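Long-range contacts in acetoin utilization protein AcuB, putative (Vibrio cholerae, PDB 2O16), which is of uncharacterised function but carries a pair of CBS domains and, by its name and family, may act in acetoin utilization as a ligand-sensing regulatory protein: residues M10-P15 and D126-T131; L18-T23 and P79-M84; K46-I51 and T86-V91. All blocks are in the same frame, centred on the assembly; numbering follows the deposited sequence. Where two conformers were deposited one is given.

Interaction 1: residues M10-P15 and D126-T131; sequences MMTRHP and DSDFVT. With PO4 (phosphate ion), chain C.
The hydroxyl of Thr-12 donates a short hydrogen bond to Asp-128 that ties the N-terminal segment 10-15 to the helix 126-141. OG1 of Thr-12 lies 2.7 Å from OD1 of Asp-128 and meets its syn lone pair, on the side of the other carboxylate oxygen. The two side chains cross at about a right angle. CG of Asp-128 stands anti to its carbonyl carbon (chi1 -60°), and the carboxylate it carries meets the hydroxyl of Thr-12. The second oxygen, OD2, accepts from the backbone N of Thr-125 just before the helix, so both oxygens of this buried carboxylate have a donor. A water adds a second link and donates to Met-10 O (2.8 Å) and to Asp-128 O (2.9 Å).

The side chain of Met-10 is bent at chi2 and chi3. CE of Met-10 lies 3.7 Å from CB of Asp-128. Met-10 CE also makes an off-centre CH-pi contact, 4.2 Å from the centroid of the Phe-129 ring. Leu-97 of the helix 97-106 touches both Met-10 and Phe-129.

At the start of the helix, Ser-127 OG donates to O4 of a phosphate ion, 2.9 Å away. His-38, Thr-125 and Arg-37 also bind this ion, which probably came from the crystallisation liquor. The arrangement belongs to the paired CBS fold, in which a short N-terminal strand pairs with the strand 119-124 and meets the helix 126-141 that follows it.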
ATOM      1  N   MET A  10      -6.154  11.396  -4.378  1.00 25.20           N
ATOM      2  CA  MET A  10      -6.389  10.167  -5.143  1.00 23.83           C
ATOM      3  C   MET A  10      -6.097   8.869  -4.411  1.00 22.71           C
ATOM      4  O   MET A  10      -6.396   7.784  -4.932  1.00 22.40           O
ATOM      5  CB  MET A  10      -5.593  10.218  -6.461  1.00 24.45           C
ATOM      6  CG  MET A  10      -4.071  10.340  -6.280  1.00 25.80           C
ATOM      7  SD  MET A  10      -3.319   8.717  -5.935  1.00 28.57           S
ATOM      8  CE  MET A  10      -3.363   7.978  -7.570  1.00 26.29           C
ATOM      9  N   MET A  11      -5.498   8.964  -3.221  1.00 21.43           N
ATOM     10  CA  MET A  11      -5.134   7.770  -2.436  1.00 21.07           C
ATOM     11  C   MET A  11      -6.371   7.061  -1.928  1.00 21.26           C
ATOM     12  O   MET A  11      -7.436   7.674  -1.796  1.00 21.62           O
ATOM     13  CB  MET A  11      -4.233   8.139  -1.252  1.00 20.31           C
ATOM     14  CG  MET A  11      -4.887   9.017  -0.198  1.00 20.81           C
ATOM     15  SD  MET A  11      -3.786   9.513   1.105  1.00 21.47           S
ATOM     16  CE  MET A  11      -4.888  10.331   2.261  1.00 18.37           C
ATOM     17  N   THR A  12      -6.220   5.772  -1.647  1.00 21.38           N
ATOM     18  CA  THR A  12      -7.202   4.988  -0.926  1.00 22.20           C
ATOM     19  C   THR A  12      -7.088   5.393   0.546  1.00 22.23           C
ATOM     20  O   THR A  12      -6.035   5.214   1.162  1.00 21.31           O
ATOM     21  CB  THR A  12      -6.933   3.460  -1.113  1.00 21.53           C
ATOM     22  OG1 THR A  12      -7.204   3.082  -2.466  1.00 23.55           O
ATOM     23  CG2 THR A  12      -7.760   2.593  -0.178  1.00 22.01           C
ATOM     24  N   ARG A  13      -8.165   5.944   1.105  1.00 22.26           N
ATOM     25  CA  ARG A  13      -8.151   6.347   2.503  1.00 25.30           C
ATOM     26  C   ARG A  13      -8.642   5.178   3.388  1.00 24.54           C
ATOM     27  O   ARG A  13      -9.202   4.218   2.887  1.00 23.76           O
ATOM     28  CB  ARG A  13      -9.013   7.609   2.700  1.00 25.11           C
ATOM     29  CG  ARG A  13      -8.604   8.782   1.824  1.00 26.97           C
ATOM     30  CD  ARG A  13      -9.384  10.048   2.195  1.00 30.12           C
ATOM     31  NE  ARG A  13      -8.981  11.205   1.388  1.00 37.58           N
ATOM     32  CZ  ARG A  13      -8.266  12.235   1.842  1.00 40.06           C
ATOM     33  NH1 ARG A  13      -7.870  12.271   3.111  1.00 41.81           N
ATOM     34  NH2 ARG A  13      -7.956  13.240   1.024  1.00 41.08           N
ATOM     35  N   HIS A  14      -8.425   5.253   4.692  1.00 25.78           N
ATOM     36  CA  HIS A  14      -8.838   4.149   5.598  1.00 27.19           C
ATOM     37  C   HIS A  14      -8.485   2.755   5.076  1.00 25.28           C
ATOM     38  O   HIS A  14      -9.357   1.892   5.025  1.00 25.15           O
ATOM     39  CB  HIS A  14     -10.363   4.151   5.867  1.00 28.88           C
ATOM     40  CG  HIS A  14     -10.960   5.510   5.980  1.00 34.03           C
ATOM     41  ND1 HIS A  14     -10.554   6.423   6.931  1.00 39.62           N
ATOM     42  CD2 HIS A  14     -11.942   6.112   5.267  1.00 37.80           C
ATOM     43  CE1 HIS A  14     -11.255   7.536   6.793  1.00 40.79           C
ATOM     44  NE2 HIS A  14     -12.105   7.371   5.792  1.00 40.88           N
ATOM     45  N   PRO A  15      -7.208   2.513   4.674  1.00 24.32           N
ATOM     46  CA  PRO A  15      -6.943   1.148   4.217  1.00 22.78           C
ATOM     47  C   PRO A  15      -7.045   0.175   5.393  1.00 22.26           C
ATOM     48  O   PRO A  15      -6.848   0.573   6.541  1.00 21.58           O
ATOM     49  CB  PRO A  15      -5.497   1.203   3.720  1.00 23.12           C
ATOM     50  CG  PRO A  15      -4.878   2.342   4.446  1.00 23.32           C
ATOM     51  CD  PRO A  15      -6.002   3.352   4.650  1.00 23.42           C
ATOM     52  N   ASP A 126      -1.922   0.506  -7.511  1.00 19.52           N
ATOM     53  CA  ASP A 126      -2.274   0.493  -8.927  0.50 19.10           C
ATOM     54  C   ASP A 126      -3.781   0.804  -9.097  1.00 19.33           C
ATOM     55  O   ASP A 126      -4.168   1.528 -10.028  1.00 18.55           O
ATOM     56  CB  ASP A 126      -1.838  -0.822  -9.603  0.50 18.36           C
ATOM     57  CG  ASP A 126      -2.138  -2.061  -8.754  0.50 16.34           C
ATOM     58  OD1 ASP A 126      -3.063  -2.022  -7.919  0.50 15.63           O
ATOM     59  OD2 ASP A 126      -1.450  -3.082  -8.934  0.50 18.09           O
ATOM     60  N   SER A 127      -4.622   0.289  -8.192  1.00 19.99           N
ATOM     61  CA  SER A 127      -6.070   0.552  -8.291  1.00 20.45           C
ATOM     62  C   SER A 127      -6.393   2.057  -8.300  1.00 18.87           C
ATOM     63  O   SER A 127      -7.283   2.503  -9.014  1.00 18.49           O
ATOM     64  CB  SER A 127      -6.875  -0.185  -7.209  1.00 21.53           C
ATOM     65  OG  SER A 127      -6.538  -1.573  -7.223  1.00 24.35           O
ATOM     66  N   ASP A 128      -5.660   2.845  -7.520  1.00 18.38           N
ATOM     67  CA  ASP A 128      -5.864   4.290  -7.509  1.00 18.02           C
ATOM     68  C   ASP A 128      -5.502   4.965  -8.841  1.00 18.38           C
ATOM     69  O   ASP A 128      -6.179   5.929  -9.265  1.00 19.13           O
ATOM     70  CB  ASP A 128      -5.100   4.948  -6.346  1.00 18.04           C
ATOM     71  CG  ASP A 128      -5.541   4.415  -5.000  1.00 19.39           C
ATOM     72  OD1 ASP A 128      -6.770   4.348  -4.755  1.00 20.82           O
ATOM     73  OD2 ASP A 128      -4.664   4.020  -4.211  1.00 19.85           O
ATOM     74  N   PHE A 129      -4.430   4.488  -9.466  1.00 17.45           N
ATOM     75  CA  PHE A 129      -4.026   4.965 -10.794  1.00 16.71           C
ATOM     76  C   PHE A 129      -5.018   4.598 -11.877  1.00 16.94           C
ATOM     77  O   PHE A 129      -5.232   5.372 -12.799  1.00 15.43           O
ATOM     78  CB  PHE A 129      -2.638   4.451 -11.168  1.00 16.07           C
ATOM     79  CG  PHE A 129      -1.537   5.084 -10.358  1.00 17.58           C
ATOM     80  CD1 PHE A 129      -1.331   6.459 -10.401  1.00 17.33           C
ATOM     81  CD2 PHE A 129      -0.733   4.310  -9.527  1.00 21.04           C
ATOM     82  CE1 PHE A 129      -0.299   7.059  -9.620  1.00 20.46           C
ATOM     83  CE2 PHE A 129       0.313   4.903  -8.760  1.00 20.16           C
ATOM     84  CZ  PHE A 129       0.503   6.259  -8.806  1.00 17.30           C
ATOM     85  N   VAL A 130      -5.622   3.411 -11.780  1.00 16.91           N
ATOM     86  CA  VAL A 130      -6.730   3.113 -12.714  1.00 17.20           C
ATOM     87  C   VAL A 130      -7.847   4.163 -12.651  1.00 16.47           C
ATOM     88  O   VAL A 130      -8.311   4.647 -13.667  1.00 15.92           O
ATOM     89  CB  VAL A 130      -7.301   1.682 -12.486  1.00 16.86           C
ATOM     90  CG1 VAL A 130      -8.510   1.431 -13.419  1.00 17.96           C
ATOM     91  CG2 VAL A 130      -6.215   0.610 -12.730  1.00 16.95           C
ATOM     92  N   THR A 131      -8.284   4.511 -11.437  1.00 17.63           N
ATOM     93  CA  THR A 131      -9.343   5.469 -11.210  1.00 18.73           C
ATOM     94  C   THR A 131      -8.960   6.829 -11.764  1.00 19.76           C
ATOM     95  O   THR A 131      -9.743   7.497 -12.458  1.00 18.18           O
ATOM     96  CB  THR A 131      -9.639   5.622  -9.695  1.00 19.28           C
ATOM     97  OG1 THR A 131     -10.098   4.373  -9.177  1.00 21.74           O
ATOM     98  CG2 THR A 131     -10.740   6.697  -9.440  1.00 21.93           C
TER
HETATM   99  P   PO4 C   1      -4.159  -3.485  -4.773  1.00 24.81           P
HETATM  100  O1  PO4 C   1      -3.665  -3.758  -3.373  1.00 20.35           O
HETATM  101  O2  PO4 C   1      -2.927  -3.454  -5.657  1.00 26.39           O
HETATM  102  O3  PO4 C   1      -4.993  -4.690  -5.143  1.00 25.01           O
HETATM  103  O4  PO4 C   1      -4.969  -2.209  -4.907  1.00 24.24           O
HETATM  104  O   HOH W   1      -7.693   7.558  -7.390  1.00 31.44           O

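Interaction 2: residues L18-T23 and P79-M84; sequences LLRTHT and PLFEVM
Leu-80, Arg-20 and Phe-81 carry this contact of the paired CBS fold, which joins the type I beta turn Leu-19 to His-22 to the short helix 80-83. Two backbone bonds hold the segments together. Leu-80 N donates to His-22 O, and Phe-81 N donates to Arg-20 O, both at 2.8 Å. Thr-23 and Pro-79 form a single beta bridge beside them.

Leu-80 is the buried member. Its isobutyl group lies against the backbone of His-22 and Thr-23, and CD1 of Leu-80 comes within 3.4 Å of Thr-23 O. CD1 of Leu-80 also meets CD1 of Leu-18 at 3.8 Å and touches CB of His-22. Ile-41, Val-52 and Ala-27 also touch Leu-80, so it extends the core of the first repeat.

Arg-20 and Phe-81 pair at the surface. The guanidinium lies flat on the ring, with the planes 13° apart and the centres 4.1 Å apart. This is an off-centre cation-pi stack. The arginine chain bends at chi3 (-71°), where CD-NE turns out of the extended line. CG of Phe-81 sits between its backbone N and carbonyl carbon (chi1 76°), which places it where NH2 of Arg-20 lies over it. CG2 of Thr-21 approaches the ring at its edge, near the ring plane. The aliphatic part of Arg-20 also rests on Leu-49. Over the ring face, NH2 of Arg-20 lies toward the rim, 3.3 Å from CG of Phe-81.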
ATOM      1  N   LEU A  18      -3.142  -4.437   9.561  1.00 17.39           N
ATOM      2  CA  LEU A  18      -3.031  -5.549  10.520  1.00 17.99           C
ATOM      3  C   LEU A  18      -1.939  -5.228  11.524  1.00 18.28           C
ATOM      4  O   LEU A  18      -0.995  -4.504  11.173  1.00 16.58           O
ATOM      5  CB  LEU A  18      -2.705  -6.844   9.768  1.00 18.48           C
ATOM      6  CG  LEU A  18      -3.892  -7.470   8.998  1.00 20.40           C
ATOM      7  CD1 LEU A  18      -3.455  -8.688   8.255  1.00 22.08           C
ATOM      8  CD2 LEU A  18      -5.126  -7.817   9.912  1.00 22.00           C
ATOM      9  N   LEU A  19      -2.056  -5.753  12.757  1.00 18.07           N
ATOM     10  CA  LEU A  19      -0.950  -5.676  13.744  1.00 17.54           C
ATOM     11  C   LEU A  19       0.189  -6.605  13.347  1.00 17.25           C
ATOM     12  O   LEU A  19      -0.018  -7.572  12.608  1.00 16.24           O
ATOM     13  CB  LEU A  19      -1.443  -6.046  15.167  1.00 18.48           C
ATOM     14  CG  LEU A  19      -2.543  -5.161  15.743  1.00 18.38           C
ATOM     15  CD1 LEU A  19      -3.162  -5.725  17.082  1.00 20.44           C
ATOM     16  CD2 LEU A  19      -2.042  -3.704  15.912  1.00 21.38           C
ATOM     17  N   ARG A  20       1.409  -6.291  13.806  1.00 17.01           N
ATOM     18  CA  ARG A  20       2.619  -7.033  13.383  1.00 18.03           C
ATOM     19  C   ARG A  20       2.680  -8.457  13.896  1.00 17.47           C
ATOM     20  O   ARG A  20       3.476  -9.278  13.405  1.00 16.61           O
ATOM     21  CB  ARG A  20       3.868  -6.308  13.909  1.00 18.68           C
ATOM     22  CG  ARG A  20       3.944  -6.269  15.456  1.00 19.92           C
ATOM     23  CD  ARG A  20       5.028  -5.289  15.959  1.00 21.36           C
ATOM     24  NE  ARG A  20       6.370  -5.808  15.700  1.00 25.34           N
ATOM     25  CZ  ARG A  20       7.025  -6.657  16.500  1.00 29.47           C
ATOM     26  NH1 ARG A  20       6.475  -7.119  17.620  1.00 32.10           N
ATOM     27  NH2 ARG A  20       8.236  -7.061  16.172  1.00 32.20           N
ATOM     28  N   THR A  21       1.865  -8.725  14.930  1.00 17.91           N
ATOM     29  CA  THR A  21       1.706 -10.045  15.501  1.00 17.75           C
ATOM     30  C   THR A  21       0.543 -10.851  14.909  1.00 18.47           C
ATOM     31  O   THR A  21       0.350 -12.019  15.245  1.00 18.44           O
ATOM     32  CB  THR A  21       1.578  -9.967  17.068  1.00 18.03           C
ATOM     33  OG1 THR A  21       0.668  -8.921  17.441  1.00 15.21           O
ATOM     34  CG2 THR A  21       2.935  -9.682  17.695  1.00 18.67           C
ATOM     35  N   HIS A  22      -0.270 -10.238  14.055  1.00 19.14           N
ATOM     36  CA  HIS A  22      -1.140 -11.047  13.210  1.00 19.14           C
ATOM     37  C   HIS A  22      -0.254 -11.826  12.244  1.00 19.57           C
ATOM     38  O   HIS A  22       0.975 -11.631  12.238  1.00 18.19           O
ATOM     39  CB  HIS A  22      -2.171 -10.177  12.508  1.00 20.30           C
ATOM     40  CG  HIS A  22      -3.422  -9.998  13.305  1.00 21.33           C
ATOM     41  ND1 HIS A  22      -3.402  -9.637  14.636  1.00 23.08           N
ATOM     42  CD2 HIS A  22      -4.731 -10.131  12.966  1.00 24.83           C
ATOM     43  CE1 HIS A  22      -4.644  -9.556  15.087  1.00 24.33           C
ATOM     44  NE2 HIS A  22      -5.471  -9.832  14.090  1.00 21.68           N
ATOM     45  N   THR A  23      -0.831 -12.764  11.491  1.00 19.18           N
ATOM     46  CA  THR A  23       0.005 -13.732  10.793  1.00 18.94           C
ATOM     47  C   THR A  23      -0.122 -13.618   9.267  1.00 20.39           C
ATOM     48  O   THR A  23      -0.994 -12.868   8.758  1.00 20.55           O
ATOM     49  CB  THR A  23      -0.390 -15.169  11.174  1.00 19.48           C
ATOM     50  OG1 THR A  23      -1.682 -15.439  10.631  1.00 21.09           O
ATOM     51  CG2 THR A  23      -0.416 -15.349  12.711  1.00 17.26           C
ATOM     52  N   PRO A  79       4.416 -14.776  12.117  1.00 22.88           N
ATOM     53  CA  PRO A  79       3.987 -13.407  12.406  1.00 21.52           C
ATOM     54  C   PRO A  79       4.384 -12.428  11.294  1.00 21.47           C
ATOM     55  O   PRO A  79       5.430 -12.604  10.671  1.00 20.81           O
ATOM     56  CB  PRO A  79       4.711 -13.056  13.695  1.00 21.99           C
ATOM     57  CG  PRO A  79       5.113 -14.352  14.290  1.00 23.80           C
ATOM     58  CD  PRO A  79       5.365 -15.276  13.125  1.00 23.19           C
ATOM     59  N   LEU A  80       3.511 -11.464  11.001  1.00 20.30           N
ATOM     60  CA  LEU A  80       3.764 -10.503   9.914  1.00 21.08           C
ATOM     61  C   LEU A  80       5.057  -9.706  10.089  1.00 21.99           C
ATOM     62  O   LEU A  80       5.729  -9.396   9.086  1.00 21.92           O
ATOM     63  CB  LEU A  80       2.550  -9.584   9.697  1.00 20.55           C
ATOM     64  CG  LEU A  80       1.348 -10.372   9.131  1.00 20.56           C
ATOM     65  CD1 LEU A  80       0.052  -9.675   9.350  1.00 18.43           C
ATOM     66  CD2 LEU A  80       1.538 -10.743   7.613  1.00 20.19           C
ATOM     67  N   PHE A  81       5.427  -9.377  11.333  1.00 22.85           N
ATOM     68  CA  PHE A  81       6.727  -8.707  11.547  1.00 24.16           C
ATOM     69  C   PHE A  81       7.934  -9.495  10.968  1.00 25.46           C
ATOM     70  O   PHE A  81       8.968  -8.887  10.620  1.00 24.83           O
ATOM     71  CB  PHE A  81       6.950  -8.257  13.008  1.00 24.65           C
ATOM     72  CG  PHE A  81       7.297  -9.384  13.978  1.00 25.92           C
ATOM     73  CD1 PHE A  81       8.593  -9.934  14.011  1.00 29.00           C
ATOM     74  CD2 PHE A  81       6.345  -9.867  14.867  1.00 25.58           C
ATOM     75  CE1 PHE A  81       8.906 -10.974  14.908  1.00 29.84           C
ATOM     76  CE2 PHE A  81       6.640 -10.885  15.761  1.00 27.35           C
ATOM     77  CZ  PHE A  81       7.931 -11.448  15.781  1.00 28.81           C
ATOM     78  N   GLU A  82       7.805 -10.822  10.867  1.00 25.66           N
ATOM     79  CA  GLU A  82       8.857 -11.657  10.239  1.00 28.51           C
ATOM     80  C   GLU A  82       8.786 -11.669   8.713  1.00 27.59           C
ATOM     81  O   GLU A  82       9.755 -12.026   8.049  1.00 28.75           O
ATOM     82  CB  GLU A  82       8.819 -13.103  10.770  1.00 28.16           C
ATOM     83  CG  GLU A  82       9.191 -13.177  12.237  1.00 31.11           C
ATOM     84  CD  GLU A  82       9.350 -14.583  12.785  1.00 33.02           C
ATOM     85  OE1 GLU A  82       9.016 -15.572  12.089  1.00 36.95           O
ATOM     86  OE2 GLU A  82       9.826 -14.690  13.941  1.00 38.83           O
ATOM     87  N   VAL A  83       7.622 -11.352   8.157  1.00 27.04           N
ATOM     88  CA  VAL A  83       7.434 -11.399   6.705  1.00 26.77           C
ATOM     89  C   VAL A  83       7.699 -10.020   6.071  1.00 25.85           C
ATOM     90  O   VAL A  83       8.273  -9.918   4.971  1.00 26.51           O
ATOM     91  CB  VAL A  83       6.015 -11.907   6.347  1.00 27.16           C
ATOM     92  CG1 VAL A  83       5.768 -11.872   4.830  1.00 29.20           C
ATOM     93  CG2 VAL A  83       5.782 -13.361   6.908  1.00 27.62           C
ATOM     94  N   MET A  84       7.300  -8.954   6.757  1.00 23.14           N
ATOM     95  CA  MET A  84       7.382  -7.629   6.137  1.00 21.57           C
ATOM     96  C   MET A  84       8.855  -7.178   5.978  1.00 20.79           C
ATOM     97  O   MET A  84       9.725  -7.471   6.830  1.00 19.72           O
ATOM     98  CB  MET A  84       6.586  -6.595   6.944  1.00 20.30           C
ATOM     99  CG  MET A  84       7.215  -6.252   8.279  1.00 19.43           C
ATOM    100  SD  MET A  84       6.004  -5.437   9.338  1.00 21.43           S
ATOM    101  CE  MET A  84       7.033  -4.847  10.692  1.00 21.85           C
TER

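Interaction 3: residues K46-I51 and T86-V91; sequences KKLLGI and TDVTSV
This is a small apolar surface contact between the two CBS repeats. The strand 48-53 of the first repeat meets the extended loop 86-91, which runs from the helix 80-83 toward the helix 97-106. No hydrogen bond crosses between the segments. The nearest CA atoms are those of Gly-50 and Val-88, 5.8 Å apart.

Val-88 does most of the touching, and its two methyls have different partners. CG1 faces Leu-48. CG2 of Val-88 lies over the backbone of the strand, 3.7 Å from Leu-49 O and 3.9 Å from Gly-50 CA. CG1 stands anti to the backbone N of Val-88 (chi1 -179°), which puts CG2 beside that N.

Leu-48 answers from the strand. Its CG is anti to the backbone N (chi1 173°), and the side chain reaches tip to tip toward Val-88. Pro-113 of the strand 112-116 also touches Leu-48. Ser-90 lies further along the loop, and its side chain touches Val-115 of that same strand. The contact therefore sits beside the sheet of the second repeat.

Leu-49 and Gly-50 both face Ile-41 in a classic beta bulge. The side chain of Leu-49 starts away from the loop, and Arg-20 and Met-84 touch it. Its carbonyl oxygen remains next to Val-88. Gly-50 presents bare backbone to the valine methyl. At the far end of Leu-48, one methyl has two neighbours: CD2 lies 3.6 Å from CG1 of Val-88 and 4.2 Å from CB of Ser-90.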
ATOM      1  N   LYS A  46      -1.871   3.374  14.872  1.00 24.68           N
ATOM      2  CA  LYS A  46      -1.946   3.457  13.420  1.00 25.27           C
ATOM      3  C   LYS A  46      -0.652   3.933  12.782  1.00 23.81           C
ATOM      4  O   LYS A  46      -0.664   4.343  11.623  1.00 24.43           O
ATOM      5  CB  LYS A  46      -3.121   4.351  12.968  1.00 25.45           C
ATOM      6  CG  LYS A  46      -4.497   3.799  13.307  1.00 28.26           C
ATOM      7  CD  LYS A  46      -5.584   4.747  12.772  1.00 30.57           C
ATOM      8  CE  LYS A  46      -7.002   4.278  13.109  1.00 38.65           C
ATOM      9  NZ  LYS A  46      -8.039   5.254  12.565  1.00 42.74           N
ATOM     10  N   LYS A  47       0.461   3.847  13.508  1.00 22.56           N
ATOM     11  CA  LYS A  47       1.763   4.252  12.955  1.00 21.89           C
ATOM     12  C   LYS A  47       2.303   3.125  12.080  1.00 19.87           C
ATOM     13  O   LYS A  47       2.200   1.933  12.408  1.00 18.86           O
ATOM     14  CB  LYS A  47       2.762   4.648  14.032  1.00 22.28           C
ATOM     15  CG  LYS A  47       2.248   5.838  14.890  1.00 26.29           C
ATOM     16  CD  LYS A  47       3.269   6.335  15.887  1.00 30.55           C
ATOM     17  CE  LYS A  47       2.588   7.114  17.026  1.00 34.43           C
ATOM     18  NZ  LYS A  47       1.504   8.006  16.515  1.00 39.17           N
ATOM     19  N   LEU A  48       2.854   3.517  10.940  1.00 18.14           N
ATOM     20  CA  LEU A  48       3.219   2.551   9.931  1.00 16.57           C
ATOM     21  C   LEU A  48       4.472   1.838  10.377  1.00 16.68           C
ATOM     22  O   LEU A  48       5.473   2.484  10.711  1.00 17.27           O
ATOM     23  CB  LEU A  48       3.455   3.252   8.591  1.00 16.62           C
ATOM     24  CG  LEU A  48       4.016   2.365   7.477  1.00 17.26           C
ATOM     25  CD1 LEU A  48       2.895   1.367   7.112  1.00 16.63           C
ATOM     26  CD2 LEU A  48       4.446   3.226   6.263  1.00 17.32           C
ATOM     27  N   LEU A  49       4.425   0.512  10.408  1.00 14.80           N
ATOM     28  CA  LEU A  49       5.599  -0.293  10.738  1.00 15.79           C
ATOM     29  C   LEU A  49       6.164  -0.997   9.501  1.00 15.82           C
ATOM     30  O   LEU A  49       7.326  -1.327   9.470  1.00 17.02           O
ATOM     31  CB  LEU A  49       5.229  -1.378  11.746  1.00 15.21           C
ATOM     32  CG  LEU A  49       4.650  -0.856  13.068  1.00 17.60           C
ATOM     33  CD1 LEU A  49       4.253  -2.027  13.976  1.00 18.49           C
ATOM     34  CD2 LEU A  49       5.684   0.037  13.745  1.00 21.25           C
ATOM     35  N   GLY A  50       5.313  -1.265   8.514  1.00 15.81           N
ATOM     36  CA  GLY A  50       5.728  -1.990   7.287  1.00 15.88           C
ATOM     37  C   GLY A  50       4.503  -2.298   6.435  1.00 16.32           C
ATOM     38  O   GLY A  50       3.421  -1.810   6.714  1.00 15.90           O
ATOM     39  N   ILE A  51       4.674  -3.114   5.388  1.00 18.02           N
ATOM     40  CA  ILE A  51       3.579  -3.446   4.517  1.00 18.75           C
ATOM     41  C   ILE A  51       3.857  -4.828   3.901  1.00 19.42           C
ATOM     42  O   ILE A  51       5.014  -5.169   3.622  1.00 20.04           O
ATOM     43  CB  ILE A  51       3.333  -2.303   3.465  1.00 19.77           C
ATOM     44  CG1 ILE A  51       2.235  -2.678   2.462  1.00 22.38           C
ATOM     45  CG2 ILE A  51       4.632  -1.890   2.763  1.00 21.03           C
ATOM     46  CD1 ILE A  51       1.682  -1.479   1.738  1.00 22.25           C
ATOM     47  N   THR A  86      12.028  -4.814   6.036  1.00 18.14           N
ATOM     48  CA  THR A  86      12.492  -3.836   7.026  1.00 17.76           C
ATOM     49  C   THR A  86      12.681  -2.455   6.377  1.00 17.20           C
ATOM     50  O   THR A  86      12.671  -1.446   7.063  1.00 18.74           O
ATOM     51  CB  THR A  86      13.802  -4.330   7.700  1.00 18.52           C
ATOM     52  OG1 THR A  86      14.752  -4.629   6.677  1.00 17.38           O
ATOM     53  CG2 THR A  86      13.549  -5.629   8.518  1.00 18.74           C
ATOM     54  N   ASP A  87      12.846  -2.397   5.057  1.00 16.91           N
ATOM     55  CA  ASP A  87      12.907  -1.109   4.371  1.00 16.80           C
ATOM     56  C   ASP A  87      11.480  -0.689   4.008  1.00 17.41           C
ATOM     57  O   ASP A  87      10.782  -1.420   3.315  1.00 17.19           O
ATOM     58  CB  ASP A  87      13.755  -1.227   3.116  1.00 16.64           C
ATOM     59  CG  ASP A  87      15.150  -1.757   3.418  1.00 17.97           C
ATOM     60  OD1 ASP A  87      15.964  -0.991   3.959  1.00 17.77           O
ATOM     61  OD2 ASP A  87      15.420  -2.937   3.131  1.00 15.79           O
ATOM     62  N   VAL A  88      11.073   0.496   4.456  1.00 16.65           N
ATOM     63  CA  VAL A  88       9.713   0.953   4.251  1.00 18.23           C
ATOM     64  C   VAL A  88       9.717   2.304   3.489  1.00 18.03           C
ATOM     65  O   VAL A  88      10.317   3.281   3.962  1.00 18.15           O
ATOM     66  CB  VAL A  88       8.991   1.118   5.612  1.00 17.84           C
ATOM     67  CG1 VAL A  88       7.512   1.590   5.389  1.00 18.85           C
ATOM     68  CG2 VAL A  88       9.045  -0.190   6.429  1.00 17.56           C
ATOM     69  N   THR A  89       9.047   2.342   2.334  1.00 18.39           N
ATOM     70  CA  THR A  89       8.961   3.558   1.522  1.00 19.19           C
ATOM     71  C   THR A  89       7.580   4.154   1.751  1.00 19.69           C
ATOM     72  O   THR A  89       6.586   3.413   1.731  1.00 18.73           O
ATOM     73  CB  THR A  89       9.184   3.248   0.027  1.00 20.41           C
ATOM     74  OG1 THR A  89      10.447   2.582  -0.124  1.00 22.18           O
ATOM     75  CG2 THR A  89       9.215   4.557  -0.843  1.00 19.42           C
ATOM     76  N   SER A  90       7.522   5.455   1.997  1.00 17.83           N
ATOM     77  CA  SER A  90       6.243   6.150   2.220  1.00 18.81           C
ATOM     78  C   SER A  90       6.327   7.565   1.631  1.00 19.33           C
ATOM     79  O   SER A  90       7.418   8.008   1.141  1.00 19.11           O
ATOM     80  CB  SER A  90       5.905   6.217   3.725  1.00 18.98           C
ATOM     81  OG  SER A  90       6.885   6.995   4.394  1.00 19.78           O
ATOM     82  N   VAL A  91       5.189   8.263   1.660  1.00 18.42           N
ATOM     83  CA  VAL A  91       5.111   9.638   1.155  1.00 18.29           C
ATOM     84  C   VAL A  91       4.155  10.438   2.041  1.00 18.62           C
ATOM     85  O   VAL A  91       3.288   9.852   2.700  1.00 20.02           O
ATOM     86  CB  VAL A  91       4.631   9.644  -0.330  1.00 17.89           C
ATOM     87  CG1 VAL A  91       3.124   9.213  -0.456  1.00 16.23           C
ATOM     88  CG2 VAL A  91       4.842  11.019  -1.019  1.00 17.31           C
TER

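Overall arrangement
From the N terminus, segment 10-15 comes first and closes the longest loop by meeting the helix 126-141 near the C-terminal end. Interactions 2 and 3 both nest inside that loop. They cross each other, since their segments alternate along the chain: 18-23, 46-51, 79-84, 86-91. Interaction 2 ties the turn before the helix 24-34 to the helix 80-83. Interaction 3 ties the strand 48-53 to the loop that follows the helix 80-83. These two touch, with Met-84 CE 3.7 Å from Leu-49 O. Interaction 1 lies across the chain's centre from both, its centre about 23 Å from that of interaction 2. Together they join the two CBS repeats at three places.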